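Bifunctional endo-1,4-beta-xylanase A (Neocallimastix patriciarum, PDB 2VG9) catalyses the hydrolysis of internal beta-1,4-xylosidic bonds in xylan, as a glycoside hydrolase of family 11 with a beta jelly-roll fold. Local coordinates at residues 77-82 against 91-96; 120-125 against 160-165; 128-133 against 137-142; 196-201 against 205-210. All blocks are in the same frame, centred on the assembly; numbering follows the deposited sequence.

Contact 1: 77-82 against 91-96; sequences YAATYK and SRLCVY
Tyr81 and Leu93 meet because each turns its CG away from its own backbone N: the tyrosine (chi1 154°) swings its ring across to strand 89-100, and the leucine sends its branches past that ring in the opposing direction. Leu93 CB lies over one face of the ring, 4.2 Å from the centroid of Tyr81 and 16° off the ring normal, a CH-pi contact displaced toward the rim. Beyond it, Leu93 CD2 touches Tyr81 CB at 4.1 Å, Ala79 CB at 4.3 Å and Tyr77 CE1 at 4.3 Å, a single methyl serving three residues of strand 73-86.

At its far end the ring is held by a polar contact. Tyr81 OH donates to Ser91 OG over 2.9 Å, and the serine oxygen lies at the ring edge, near its plane. Ser91 OG in turn bonds Gln83 OE1, while Tyr77 OH turns to Glu116. A phenylalanine in place of Tyr81 would keep the ring under Leu93 but would probably leave Ser91 OG without this donor, its bond to Gln83 remaining, and the far end of the ring unanchored. Strand 117-119 packs against the same ring through Asp117 and Val119.

The strand axes come no closer than 8.6 Å and run at 155°, so side chains alone span the space between them. This is the interlayer packing of a beta sandwich, here between the two sheets of the family 11 jelly roll.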
loop_
_atom_site.group_PDB
_atom_site.type_symbol
_atom_site.label_atom_id
_atom_site.label_comp_id
_atom_site.label_asym_id
_atom_site.label_seq_id
_atom_site.Cartn_x
_atom_site.Cartn_y
_atom_site.Cartn_z
ATOM N N TYR A 77 12.498 -4.685 1.556
ATOM C CA TYR A 77 11.564 -5.698 2.031
ATOM C C TYR A 77 11.978 -7.090 1.527
ATOM O O TYR A 77 12.657 -7.228 0.499
ATOM C CB TYR A 77 10.110 -5.335 1.615
ATOM C CG TYR A 77 9.816 -5.569 0.134
ATOM C CD1 TYR A 77 9.038 -6.665 -0.281
ATOM C CD2 TYR A 77 10.326 -4.705 -0.838
ATOM C CE1 TYR A 77 8.785 -6.904 -1.679
ATOM C CE2 TYR A 77 10.091 -4.918 -2.220
ATOM C CZ TYR A 77 9.328 -6.022 -2.621
ATOM O OH TYR A 77 9.124 -6.195 -3.943
ATOM N N ALA A 78 11.611 -8.120 2.282
ATOM C CA ALA A 78 11.650 -9.512 1.785
ATOM C C ALA A 78 10.428 -10.233 2.360
ATOM O O ALA A 78 10.171 -10.140 3.572
ATOM C CB ALA A 78 12.957 -10.235 2.194
ATOM N N ALA A 79 9.705 -10.932 1.480
ATOM C CA ALA A 79 8.438 -11.602 1.786
ATOM C C ALA A 79 8.262 -12.901 0.984
ATOM O O ALA A 79 8.856 -13.074 -0.073
ATOM C CB ALA A 79 7.248 -10.670 1.500
ATOM N N THR A 80 7.433 -13.799 1.510
ATOM C CA THR A 80 6.762 -14.817 0.698
ATOM C C THR A 80 5.300 -14.373 0.658
ATOM O O THR A 80 4.785 -13.805 1.617
ATOM C CB THR A 80 6.901 -16.256 1.273
ATOM O OG1 THR A 80 6.469 -16.256 2.624
ATOM C CG2 THR A 80 8.357 -16.710 1.256
ATOM N N TYR A 81 4.673 -14.535 -0.492
ATOM C CA TYR A 81 3.332 -14.030 -0.717
ATOM C C TYR A 81 2.675 -14.979 -1.714
ATOM O O TYR A 81 3.267 -15.305 -2.738
ATOM C CB TYR A 81 3.403 -12.586 -1.228
ATOM C CG TYR A 81 2.248 -12.113 -2.055
ATOM C CD1 TYR A 81 0.947 -12.059 -1.541
ATOM C CD2 TYR A 81 2.458 -11.671 -3.355
ATOM C CE1 TYR A 81 -0.117 -11.577 -2.329
ATOM C CE2 TYR A 81 1.412 -11.196 -4.141
ATOM C CZ TYR A 81 0.139 -11.166 -3.635
ATOM O OH TYR A 81 -0.863 -10.700 -4.437
ATOM N N LYS A 82 1.474 -15.438 -1.376
ATOM C CA LYS A 82 0.789 -16.466 -2.123
ATOM C C LYS A 82 -0.721 -16.186 -2.007
ATOM O O LYS A 82 -1.209 -15.869 -0.917
ATOM C CB LYS A 82 1.137 -17.826 -1.491
ATOM C CG LYS A 82 0.605 -19.073 -2.180
ATOM C CD LYS A 82 1.324 -20.361 -1.660
ATOM C CE LYS A 82 2.807 -20.494 -2.197
ATOM N NZ LYS A 82 3.541 -21.838 -1.866
ATOM N N SER A 91 -5.327 -10.062 -5.412
ATOM C CA SER A 91 -4.612 -9.514 -4.287
ATOM C C SER A 91 -3.370 -8.814 -4.816
ATOM O O SER A 91 -3.004 -8.956 -5.995
ATOM C CB SER A 91 -4.282 -10.593 -3.235
ATOM O OG SER A 91 -3.512 -11.631 -3.780
ATOM N N ARG A 92 -2.735 -8.034 -3.948
ATOM C CA ARG A 92 -1.525 -7.346 -4.314
ATOM C C ARG A 92 -0.630 -7.173 -3.103
ATOM O O ARG A 92 -1.101 -7.110 -1.949
ATOM C CB ARG A 92 -1.866 -5.976 -4.886
ATOM C CG ARG A 92 -2.375 -4.978 -3.843
ATOM C CD ARG A 92 -2.804 -3.681 -4.524
ATOM N NE ARG A 92 -4.075 -3.910 -5.193
ATOM C CZ ARG A 92 -4.914 -2.964 -5.609
ATOM N NH1 ARG A 92 -4.638 -1.670 -5.456
ATOM N NH2 ARG A 92 -6.037 -3.328 -6.200
ATOM N N LEU A 93 0.665 -7.090 -3.382
ATOM C CA LEU A 93 1.670 -6.684 -2.399
ATOM C C LEU A 93 2.303 -5.386 -2.930
ATOM O O LEU A 93 2.875 -5.355 -4.045
ATOM C CB LEU A 93 2.735 -7.774 -2.272
ATOM C CG LEU A 93 3.897 -7.613 -1.289
ATOM C CD1 LEU A 93 3.381 -7.580 0.126
ATOM C CD2 LEU A 93 4.916 -8.777 -1.511
ATOM N N CYS A 94 2.196 -4.321 -2.136
ATOM C CA CYS A 94 2.570 -3.001 -2.613
ATOM C C CYS A 94 3.071 -2.066 -1.522
ATOM O O CYS A 94 2.735 -2.222 -0.353
ATOM C CB CYS A 94 1.379 -2.349 -3.354
ATOM S SG CYS A 94 -0.078 -2.058 -2.315
ATOM N N VAL A 95 3.863 -1.074 -1.909
ATOM C CA VAL A 95 4.106 0.079 -1.035
ATOM C C VAL A 95 2.827 0.897 -1.109
ATOM O O VAL A 95 2.180 0.969 -2.183
ATOM C CB VAL A 95 5.265 0.978 -1.518
ATOM C CG1 VAL A 95 5.581 2.108 -0.530
ATOM C CG2 VAL A 95 6.523 0.176 -1.841
ATOM N N TYR A 96 2.455 1.511 0.018
ATOM C CA TYR A 96 1.165 2.172 0.136
ATOM C C TYR A 96 1.209 3.418 1.036
ATOM O O TYR A 96 1.979 3.461 1.977
ATOM C CB TYR A 96 0.171 1.175 0.722
ATOM C CG TYR A 96 -1.189 1.748 1.030
ATOM C CD1 TYR A 96 -2.214 1.734 0.069
ATOM C CD2 TYR A 96 -1.469 2.276 2.280
ATOM C CE1 TYR A 96 -3.471 2.241 0.356
ATOM C CE2 TYR A 96 -2.733 2.815 2.581
ATOM C CZ TYR A 96 -3.724 2.799 1.622
ATOM O OH TYR A 96 -4.982 3.319 1.930
#

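Contact 2: 120-125 against 160-165; sequences DWVPDA and FSVRQQ. With CD (cadmium ion), chain B.
Pro123 meets Phe160 through CH-pi and apolar contact. The pyrrolidine ring crosses the phenylalanine side chain at about a right angle, with Pro123 CB over one face of the aromatic ring, 4.1 Å from the Phe160 centroid and 29° off its normal. Pro123 CG comes closest, at 3.6 Å from Phe160 CE1, so two carbons of the proline rest on one border of the ring.

A second apolar pair lies alongside. Val122 and Val162 reach toward each other tip to tip, CG2 of Val122 standing 4.1 Å from CG1 of Val162; each of these methyls is anti to its own backbone N, which extends both toward the meeting point. No hydrogen bond joins the two segments, so the contact between them is apolar packing.

Polar and metal interactions belong to the ends. Asp120 binds the cadmium ion with both carboxylate oxygens, OD1 at 2.3 Å and OD2 at 2.5 Å, and a water joins them on the metal; Ser86 also hydrogen-bonds Asp120 OD2. Asp124 forms a salt bridge with Lys138 of strand 135-145.

Residues 120-125 belong to the loop between strands 117-119 and 128-132 and lie over strand 153-163. That strand is hydrogen-bonded through its backbone to strand 135-145 and to strand 110-115, and the Phe160 ring meets Phe140 of the first and Tyr113 of the second with planes nearly parallel.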
loop_
_atom_site.group_PDB
_atom_site.type_symbol
_atom_site.label_atom_id
_atom_site.label_comp_id
_atom_site.label_asym_id
_atom_site.label_seq_id
_atom_site.Cartn_x
_atom_site.Cartn_y
_atom_site.Cartn_z
ATOM N N ASP A 120 -3.932 -12.416 -10.224
ATOM C CA ASP A 120 -5.186 -12.463 -11.022
ATOM C C ASP A 120 -5.618 -11.135 -11.635
ATOM O O ASP A 120 -6.156 -11.098 -12.741
ATOM C CB ASP A 120 -6.367 -13.050 -10.232
ATOM C CG ASP A 120 -6.218 -14.524 -9.955
ATOM O OD1 ASP A 120 -5.538 -15.237 -10.702
ATOM O OD2 ASP A 120 -6.783 -14.985 -8.958
ATOM N N TRP A 121 -5.405 -10.045 -10.912
ATOM C CA TRP A 121 -5.860 -8.731 -11.384
ATOM C C TRP A 121 -5.114 -7.626 -10.679
ATOM O O TRP A 121 -4.831 -7.713 -9.479
ATOM C CB TRP A 121 -7.369 -8.554 -11.124
ATOM C CG TRP A 121 -7.959 -7.260 -11.639
ATOM C CD1 TRP A 121 -8.471 -7.025 -12.900
ATOM C CD2 TRP A 121 -8.135 -6.044 -10.906
ATOM N NE1 TRP A 121 -8.941 -5.736 -12.982
ATOM C CE2 TRP A 121 -8.742 -5.111 -11.777
ATOM C CE3 TRP A 121 -7.833 -5.647 -9.591
ATOM C CZ2 TRP A 121 -9.052 -3.811 -11.376
ATOM C CZ3 TRP A 121 -8.136 -4.352 -9.199
ATOM C CH2 TRP A 121 -8.734 -3.450 -10.090
ATOM N N VAL A 122 -4.828 -6.573 -11.430
ATOM C CA VAL A 122 -4.184 -5.367 -10.887
ATOM C C VAL A 122 -4.862 -4.208 -11.626
ATOM O O VAL A 122 -5.325 -4.414 -12.757
ATOM C CB VAL A 122 -2.640 -5.424 -11.138
ATOM C CG1 VAL A 122 -2.312 -5.336 -12.648
ATOM C CG2 VAL A 122 -1.873 -4.345 -10.365
ATOM N N PRO A 123 -5.020 -3.032 -10.950
ATOM C CA PRO A 123 -5.445 -1.816 -11.621
ATOM C C PRO A 123 -4.591 -1.457 -12.842
ATOM O O PRO A 123 -3.392 -1.751 -12.881
ATOM C CB PRO A 123 -5.289 -0.728 -10.532
ATOM C CG PRO A 123 -5.426 -1.454 -9.270
ATOM C CD PRO A 123 -4.852 -2.824 -9.492
ATOM N N ASP A 124 -5.248 -0.834 -13.828
ATOM C CA ASP A 124 -4.602 -0.447 -15.056
ATOM C C ASP A 124 -5.372 0.706 -15.715
ATOM O O ASP A 124 -6.578 0.894 -15.491
ATOM C CB ASP A 124 -4.492 -1.666 -15.986
ATOM C CG ASP A 124 -3.542 -1.450 -17.140
ATOM O OD1 ASP A 124 -2.524 -0.728 -16.997
ATOM O OD2 ASP A 124 -3.808 -2.051 -18.200
ATOM N N ALA A 125 -4.643 1.511 -16.477
ATOM C CA ALA A 125 -5.220 2.581 -17.265
ATOM C C ALA A 125 -4.126 2.980 -18.251
ATOM O O ALA A 125 -2.963 2.568 -18.102
ATOM C CB ALA A 125 -5.649 3.775 -16.363
ATOM N N PHE A 160 -0.392 5.290 -9.188
ATOM C CA PHE A 160 0.118 3.918 -9.347
ATOM C C PHE A 160 1.422 3.882 -10.066
ATOM O O PHE A 160 1.591 4.593 -11.052
ATOM C CB PHE A 160 -0.855 3.064 -10.210
ATOM C CG PHE A 160 -2.182 2.787 -9.528
ATOM C CD1 PHE A 160 -2.328 1.652 -8.719
ATOM C CD2 PHE A 160 -3.283 3.678 -9.692
ATOM C CE1 PHE A 160 -3.556 1.385 -8.054
ATOM C CE2 PHE A 160 -4.507 3.414 -9.062
ATOM C CZ PHE A 160 -4.643 2.273 -8.233
ATOM N N SER A 161 2.314 3.025 -9.560
ATOM C CA SER A 161 3.438 2.446 -10.280
ATOM C C SER A 161 3.229 0.940 -10.197
ATOM O O SER A 161 3.196 0.364 -9.106
ATOM C CB SER A 161 4.750 2.724 -9.555
ATOM O OG SER A 161 5.201 4.041 -9.743
ATOM N N VAL A 162 3.142 0.285 -11.344
ATOM C CA VAL A 162 2.972 -1.150 -11.326
ATOM C C VAL A 162 4.232 -1.785 -11.890
ATOM O O VAL A 162 4.576 -1.550 -13.056
ATOM C CB VAL A 162 1.713 -1.559 -12.130
ATOM C CG1 VAL A 162 1.577 -3.108 -12.198
ATOM C CG2 VAL A 162 0.478 -0.880 -11.512
ATOM N N ARG A 163 4.927 -2.566 -11.066
ATOM C CA ARG A 163 6.144 -3.274 -11.505
ATOM C C ARG A 163 5.807 -4.313 -12.576
ATOM O O ARG A 163 4.911 -5.157 -12.382
ATOM C CB ARG A 163 6.828 -3.991 -10.330
ATOM C CG ARG A 163 8.252 -4.402 -10.654
ATOM C CD ARG A 163 8.966 -5.067 -9.465
ATOM N NE ARG A 163 10.290 -5.614 -9.843
ATOM C CZ ARG A 163 11.421 -4.911 -9.799
ATOM N NH1 ARG A 163 11.402 -3.661 -9.366
ATOM N NH2 ARG A 163 12.586 -5.464 -10.115
ATOM N N GLN A 164 6.535 -4.251 -13.696
ATOM C CA GLN A 164 6.268 -5.135 -14.830
ATOM C C GLN A 164 6.717 -6.584 -14.568
ATOM O O GLN A 164 6.044 -7.528 -14.999
ATOM C CB GLN A 164 6.825 -4.548 -16.142
ATOM C CG GLN A 164 6.159 -3.181 -16.477
ATOM C CD GLN A 164 4.640 -3.298 -16.558
ATOM O OE1 GLN A 164 3.900 -2.872 -15.660
ATOM N NE2 GLN A 164 4.177 -3.918 -17.602
ATOM N N GLN A 165 7.818 -6.736 -13.828
ATOM C CA GLN A 165 8.362 -8.057 -13.459
ATOM C C GLN A 165 8.050 -8.258 -11.967
ATOM O O GLN A 165 8.716 -7.646 -11.124
ATOM C CB GLN A 165 9.874 -8.069 -13.704
ATOM C CG GLN A 165 10.540 -9.464 -13.772
ATOM C CD GLN A 165 12.114 -9.447 -13.652
ATOM O OE1 GLN A 165 12.779 -8.414 -13.887
ATOM N NE2 GLN A 165 12.697 -10.620 -13.281
HETATM CD CD CD B . -5.792 -17.186 -9.548
HETATM O O HOH W 1 -5.492 -17.739 -7.182
#

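Contact 3: 128-133 against 137-142; sequences KMVTID and YKIFQM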
loop_
_atom_site.group_PDB
_atom_site.type_symbol
_atom_site.label_atom_id
_atom_site.label_comp_id
_atom_site.label_asym_id
_atom_site.label_seq_id
_atom_site.Cartn_x
_atom_site.Cartn_y
_atom_site.Cartn_z
ATOM N N LYS A 128 2.315 5.319 -18.646
ATOM C CA LYS A 128 3.621 5.477 -19.251
ATOM C C LYS A 128 4.571 4.514 -18.550
ATOM O O LYS A 128 4.451 4.303 -17.344
ATOM C CB LYS A 128 4.065 6.929 -19.065
ATOM C CG LYS A 128 5.514 7.187 -19.294
ATOM C CD LYS A 128 5.886 8.676 -19.140
ATOM C CE LYS A 128 5.080 9.578 -20.077
ATOM N NZ LYS A 128 5.601 10.995 -20.045
ATOM N N MET A 129 5.515 3.943 -19.286
ATOM C CA MET A 129 6.558 3.123 -18.661
ATOM C C MET A 129 7.705 3.979 -18.226
ATOM O O MET A 129 8.132 4.859 -18.963
ATOM C CB MET A 129 7.047 2.078 -19.651
ATOM C CG MET A 129 5.967 1.169 -20.089
ATOM S SD MET A 129 5.524 0.064 -18.751
ATOM C CE MET A 129 4.379 -1.026 -19.626
ATOM N N VAL A 130 8.219 3.719 -17.029
ATOM C CA VAL A 130 9.370 4.434 -16.520
ATOM C C VAL A 130 10.412 3.422 -15.986
ATOM O O VAL A 130 10.099 2.258 -15.767
ATOM C CB VAL A 130 8.965 5.464 -15.428
ATOM C CG1 VAL A 130 8.016 6.554 -15.995
ATOM C CG2 VAL A 130 8.341 4.756 -14.203
ATOM N N THR A 131 11.653 3.862 -15.818
ATOM C CA THR A 131 12.672 2.985 -15.251
ATOM C C THR A 131 13.024 3.491 -13.867
ATOM O O THR A 131 13.482 4.623 -13.741
ATOM C CB THR A 131 13.967 2.943 -16.169
ATOM O OG1 THR A 131 13.612 2.493 -17.479
ATOM C CG2 THR A 131 15.017 1.986 -15.591
ATOM N N ILE A 132 12.818 2.664 -12.837
ATOM C CA ILE A 132 13.133 3.024 -11.452
ATOM C C ILE A 132 13.835 1.804 -10.818
ATOM O O ILE A 132 13.402 0.679 -11.013
ATOM C CB ILE A 132 11.861 3.450 -10.607
ATOM C CG1 ILE A 132 11.235 4.740 -11.179
ATOM C CG2 ILE A 132 12.230 3.664 -9.145
ATOM C CD1 ILE A 132 9.752 5.023 -10.800
ATOM N N ASP A 133 14.919 2.032 -10.077
ATOM C CA ASP A 133 15.680 0.921 -9.495
ATOM C C ASP A 133 16.061 -0.149 -10.543
ATOM O O ASP A 133 16.099 -1.348 -10.251
ATOM C CB ASP A 133 14.922 0.296 -8.291
ATOM C CG ASP A 133 14.719 1.286 -7.156
ATOM O OD1 ASP A 133 15.699 1.972 -6.785
ATOM O OD2 ASP A 133 13.584 1.406 -6.649
ATOM N N TYR A 137 8.362 0.080 -14.608
ATOM C CA TYR A 137 7.103 0.286 -13.905
ATOM C C TYR A 137 6.244 1.087 -14.865
ATOM O O TYR A 137 6.748 1.950 -15.586
ATOM C CB TYR A 137 7.281 1.113 -12.623
ATOM C CG TYR A 137 7.911 0.374 -11.459
ATOM C CD1 TYR A 137 7.119 -0.139 -10.419
ATOM C CD2 TYR A 137 9.297 0.174 -11.397
ATOM C CE1 TYR A 137 7.715 -0.790 -9.332
ATOM C CE2 TYR A 137 9.883 -0.524 -10.317
ATOM C CZ TYR A 137 9.100 -0.998 -9.310
ATOM O OH TYR A 137 9.671 -1.682 -8.233
ATOM N N LYS A 138 4.950 0.806 -14.853
ATOM C CA LYS A 138 3.962 1.592 -15.560
ATOM C C LYS A 138 3.324 2.524 -14.557
ATOM O O LYS A 138 2.822 2.077 -13.500
ATOM C CB LYS A 138 2.898 0.656 -16.102
ATOM C CG LYS A 138 1.800 1.377 -16.864
ATOM C CD LYS A 138 0.796 0.410 -17.456
ATOM C CE LYS A 138 -0.236 1.211 -18.265
ATOM N NZ LYS A 138 -1.068 0.301 -19.076
ATOM N N ILE A 139 3.311 3.813 -14.887
ATOM C CA ILE A 139 2.682 4.791 -14.035
ATOM C C ILE A 139 1.382 5.343 -14.648
ATOM O O ILE A 139 1.270 5.559 -15.887
ATOM C CB ILE A 139 3.664 5.900 -13.620
ATOM C CG1 ILE A 139 4.087 6.763 -14.831
ATOM C CG2 ILE A 139 4.895 5.288 -12.878
ATOM C CD1 ILE A 139 4.892 8.053 -14.496
ATOM N N PHE A 140 0.393 5.546 -13.788
ATOM C CA PHE A 140 -0.870 6.113 -14.207
ATOM C C PHE A 140 -1.587 6.607 -12.978
ATOM O O PHE A 140 -1.260 6.208 -11.837
ATOM C CB PHE A 140 -1.744 5.089 -14.988
ATOM C CG PHE A 140 -1.959 3.773 -14.262
ATOM C CD1 PHE A 140 -3.067 3.596 -13.427
ATOM C CD2 PHE A 140 -1.049 2.726 -14.397
ATOM C CE1 PHE A 140 -3.283 2.392 -12.746
ATOM C CE2 PHE A 140 -1.251 1.494 -13.693
ATOM C CZ PHE A 140 -2.361 1.331 -12.867
ATOM N N GLN A 141 -2.566 7.484 -13.205
ATOM C CA GLN A 141 -3.419 7.947 -12.124
ATOM C C GLN A 141 -4.872 7.732 -12.503
ATOM O O GLN A 141 -5.188 7.545 -13.679
ATOM C CB GLN A 141 -3.122 9.409 -11.722
ATOM C CG GLN A 141 -3.129 10.432 -12.871
ATOM C CD GLN A 141 -4.506 10.981 -13.144
ATOM O OE1 GLN A 141 -5.285 11.174 -12.227
ATOM N NE2 GLN A 141 -4.818 11.232 -14.420
ATOM N N MET A 142 -5.744 7.696 -11.503
ATOM C CA MET A 142 -7.186 7.530 -11.755
ATOM C C MET A 142 -8.020 8.087 -10.618
ATOM O O MET A 142 -7.535 8.214 -9.508
ATOM C CB MET A 142 -7.552 6.071 -12.083
ATOM C CG MET A 142 -7.551 5.037 -10.959
ATOM S SD MET A 142 -7.492 3.337 -11.664
ATOM C CE MET A 142 -8.794 3.433 -12.891
#
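Val130 and Ile139 fit together as two forked bumps that cross at about a right angle on one face of the hairpin. Val130 CG2 sets itself into the notch beside Ile139 CG2, at 3.7 Å, and also reaches Tyr137 CB at 4.1 Å, while Val130 CG1 meets Ile139 CD1 at 3.8 Å. Ile139 offers that last methyl because its CG1 lies between its backbone N and carbonyl carbon (chi1 67°). Farther along, Ile132 CB leans on Tyr137 CD2 at 4.2 Å. On the reverse face Met129 bends at chi2 and rests its SD on Lys138 CB, 3.8 Å away.

Replacing Val130 with an alanine would probably open a gap against the Ile139 methyls and Tyr137 CB.

Beneath the side chains, four backbone hydrogen bonds make Lys128-Ile139 and Val130-Tyr137 hydrogen-bonded antiparallel pairs, the shortest being Val130 N to Tyr137 O at 2.7 Å.

The hairpin therefore has two chemistries: a largely apolar patch of Val130, Ile132 and Ile139 against helix 174-182, with Tyr137 OH beside it hydrogen-bonded to Glu116 and Arg163, and an opposite face, with Met129 and the extended chain of Lys138, that is the more polar.

Contact 4: 196-201 against 205-210; sequences LNAEGW and GVADVT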
loop_
_atom_site.group_PDB
_atom_site.type_symbol
_atom_site.label_atom_id
_atom_site.label_comp_id
_atom_site.label_asym_id
_atom_site.label_seq_id
_atom_site.Cartn_x
_atom_site.Cartn_y
_atom_site.Cartn_z
ATOM N N LEU A 196 4.229 -0.932 3.663
ATOM C CA LEU A 196 4.084 -2.127 2.840
ATOM C C LEU A 196 2.747 -2.819 3.155
ATOM O O LEU A 196 2.422 -3.057 4.310
ATOM C CB LEU A 196 5.254 -3.071 3.030
ATOM C CG LEU A 196 5.241 -4.179 1.987
ATOM C CD1 LEU A 196 5.747 -3.617 0.633
ATOM C CD2 LEU A 196 6.075 -5.374 2.531
ATOM N N ASN A 197 2.001 -3.148 2.106
ATOM C CA ASN A 197 0.582 -3.478 2.210
ATOM C C ASN A 197 0.256 -4.768 1.446
ATOM O O ASN A 197 0.649 -4.914 0.309
ATOM C CB ASN A 197 -0.210 -2.280 1.623
ATOM C CG ASN A 197 -1.718 -2.547 1.489
ATOM O OD1 ASN A 197 -2.394 -2.803 2.456
ATOM N ND2 ASN A 197 -2.242 -2.419 0.271
ATOM N N ALA A 198 -0.419 -5.699 2.101
ATOM C CA ALA A 198 -0.967 -6.901 1.485
ATOM C C ALA A 198 -2.466 -6.712 1.483
ATOM O O ALA A 198 -3.061 -6.545 2.556
ATOM C CB ALA A 198 -0.581 -8.167 2.308
ATOM N N GLU A 199 -3.096 -6.674 0.308
ATOM C CA GLU A 199 -4.568 -6.640 0.280
ATOM C C GLU A 199 -5.162 -7.697 -0.652
ATOM O O GLU A 199 -4.499 -8.126 -1.616
ATOM C CB GLU A 199 -5.125 -5.234 -0.009
ATOM C CG GLU A 199 -4.616 -4.577 -1.300
ATOM C CD GLU A 199 -5.019 -3.094 -1.419
ATOM O OE1 GLU A 199 -5.755 -2.737 -2.363
ATOM O OE2 GLU A 199 -4.652 -2.284 -0.553
ATOM N N GLY A 200 -6.410 -8.084 -0.370
ATOM C CA GLY A 200 -7.100 -9.125 -1.098
ATOM C C GLY A 200 -8.578 -8.813 -1.274
ATOM O O GLY A 200 -9.248 -8.384 -0.320
ATOM N N TRP A 201 -9.070 -9.013 -2.496
ATOM C CA TRP A 201 -10.471 -8.858 -2.837
ATOM C C TRP A 201 -11.002 -10.206 -3.307
ATOM O O TRP A 201 -10.462 -10.778 -4.270
ATOM C CB TRP A 201 -10.629 -7.845 -3.956
ATOM C CG TRP A 201 -12.044 -7.714 -4.479
ATOM C CD1 TRP A 201 -12.553 -8.206 -5.668
ATOM C CD2 TRP A 201 -13.116 -7.009 -3.852
ATOM N NE1 TRP A 201 -13.882 -7.861 -5.796
ATOM C CE2 TRP A 201 -14.246 -7.113 -4.705
ATOM C CE3 TRP A 201 -13.227 -6.268 -2.667
ATOM C CZ2 TRP A 201 -15.475 -6.542 -4.381
ATOM C CZ3 TRP A 201 -14.447 -5.692 -2.353
ATOM C CH2 TRP A 201 -15.557 -5.829 -3.212
ATOM N N GLY A 205 -5.213 -15.814 1.098
ATOM C CA GLY A 205 -3.791 -16.050 0.928
ATOM C C GLY A 205 -2.968 -15.777 2.169
ATOM O O GLY A 205 -3.511 -15.699 3.279
ATOM N N VAL A 206 -1.663 -15.632 1.976
ATOM C CA VAL A 206 -0.691 -15.354 3.046
ATOM C C VAL A 206 0.406 -14.423 2.523
ATOM O O VAL A 206 0.757 -14.445 1.349
ATOM C CB VAL A 206 0.016 -16.657 3.615
ATOM C CG1 VAL A 206 -0.964 -17.561 4.358
ATOM C CG2 VAL A 206 0.685 -17.472 2.480
ATOM N N ALA A 207 0.947 -13.596 3.421
ATOM C CA ALA A 207 2.085 -12.755 3.116
ATOM C C ALA A 207 2.910 -12.811 4.368
ATOM O O ALA A 207 2.447 -12.383 5.439
ATOM C CB ALA A 207 1.657 -11.306 2.840
ATOM N N ASP A 208 4.134 -13.311 4.250
ATOM C CA ASP A 208 5.000 -13.357 5.388
ATOM C C ASP A 208 6.155 -12.405 5.118
ATOM O O ASP A 208 7.071 -12.748 4.383
ATOM C CB ASP A 208 5.423 -14.802 5.696
ATOM C CG ASP A 208 6.335 -14.901 6.910
ATOM O OD1 ASP A 208 6.465 -13.931 7.706
ATOM O OD2 ASP A 208 6.945 -15.962 7.047
ATOM N N VAL A 209 6.073 -11.201 5.708
ATOM C CA VAL A 209 7.110 -10.154 5.541
ATOM C C VAL A 209 8.221 -10.249 6.597
ATOM O O VAL A 209 8.067 -9.792 7.742
ATOM C CB VAL A 209 6.449 -8.719 5.469
ATOM C CG1 VAL A 209 7.488 -7.594 5.209
ATOM C CG2 VAL A 209 5.351 -8.699 4.395
ATOM N N THR A 210 9.361 -10.821 6.201
ATOM C CA THR A 210 10.392 -11.172 7.153
ATOM C C THR A 210 11.423 -10.083 7.233
ATOM O O THR A 210 12.188 -10.043 8.185
ATOM C CB THR A 210 11.065 -12.494 6.791
ATOM O OG1 THR A 210 11.557 -12.418 5.437
ATOM C CG2 THR A 210 10.074 -13.646 6.914
#
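Leu196 and Val209 make the nearest contact: Leu196 CD2 sits against the fork of the valine, 3.8 Å from Val209 CG1 and 3.9 Å from its CG2. The leucine reaches there because its CG lies opposite the backbone N (chi1 -169°), which carries CD2 across to Val209. Next along the strands, Ala198 CB meets Ala207 CB at 3.9 Å. These two methyls are small enough for the backbones to approach to 6.8 Å between Ala198 CA and Ala207 CA, against 9.0 Å between Leu196 CA and Val209 CA.

Around this first shell, neighbouring strands hold both sides in place. Leu196 also touches Tyr77, and Val209 packs on Ala79 and Phe40. Strand 190-200 is fixed by backbone bonds to strands 52-60 and 89-100, as between Ala198 and Ala55.

The residues interleaved with Leu196 and Ala198 are polar. Asn197 ND2 donates to Glu199 OE2 over 2.6 Å (N-H...O 156°), in its own amide plane but meeting the carboxylate from above its plane, and Asn197 OD1 accepts from Arg56 NE, which fixes how the amide is turned.

This part of strand 190-200 is thus amphipathic: Leu196 and Ala198 give the sandwich a wholly apolar seam without a hydrogen bond between residues 196-201 and 205-210, whereas Asn197 and Glu199 carry a polar network away from it.

How the contacts relate
From the N terminus, contact 1 closes first, joining strands 73-86 and 89-100 across the short turn between them. Contact 2 closes a longer loop, from 120-125 to 160-165, and contact 3, the hairpin of strands 128-132 and 135-145, is nested inside it; Asp124 and Lys138 connect the two. Contact 4 follows, again across a short connection, and no pair of loops crosses. Contacts 1 and 4, with centres about 5 Å apart, both bind the two sheets of the sandwich, their strands being neighbours in each sheet. Arg92 packs on Trp121 and Pro123, linking contact 1 to contact 2, while contact 3 lies remote from contact 4.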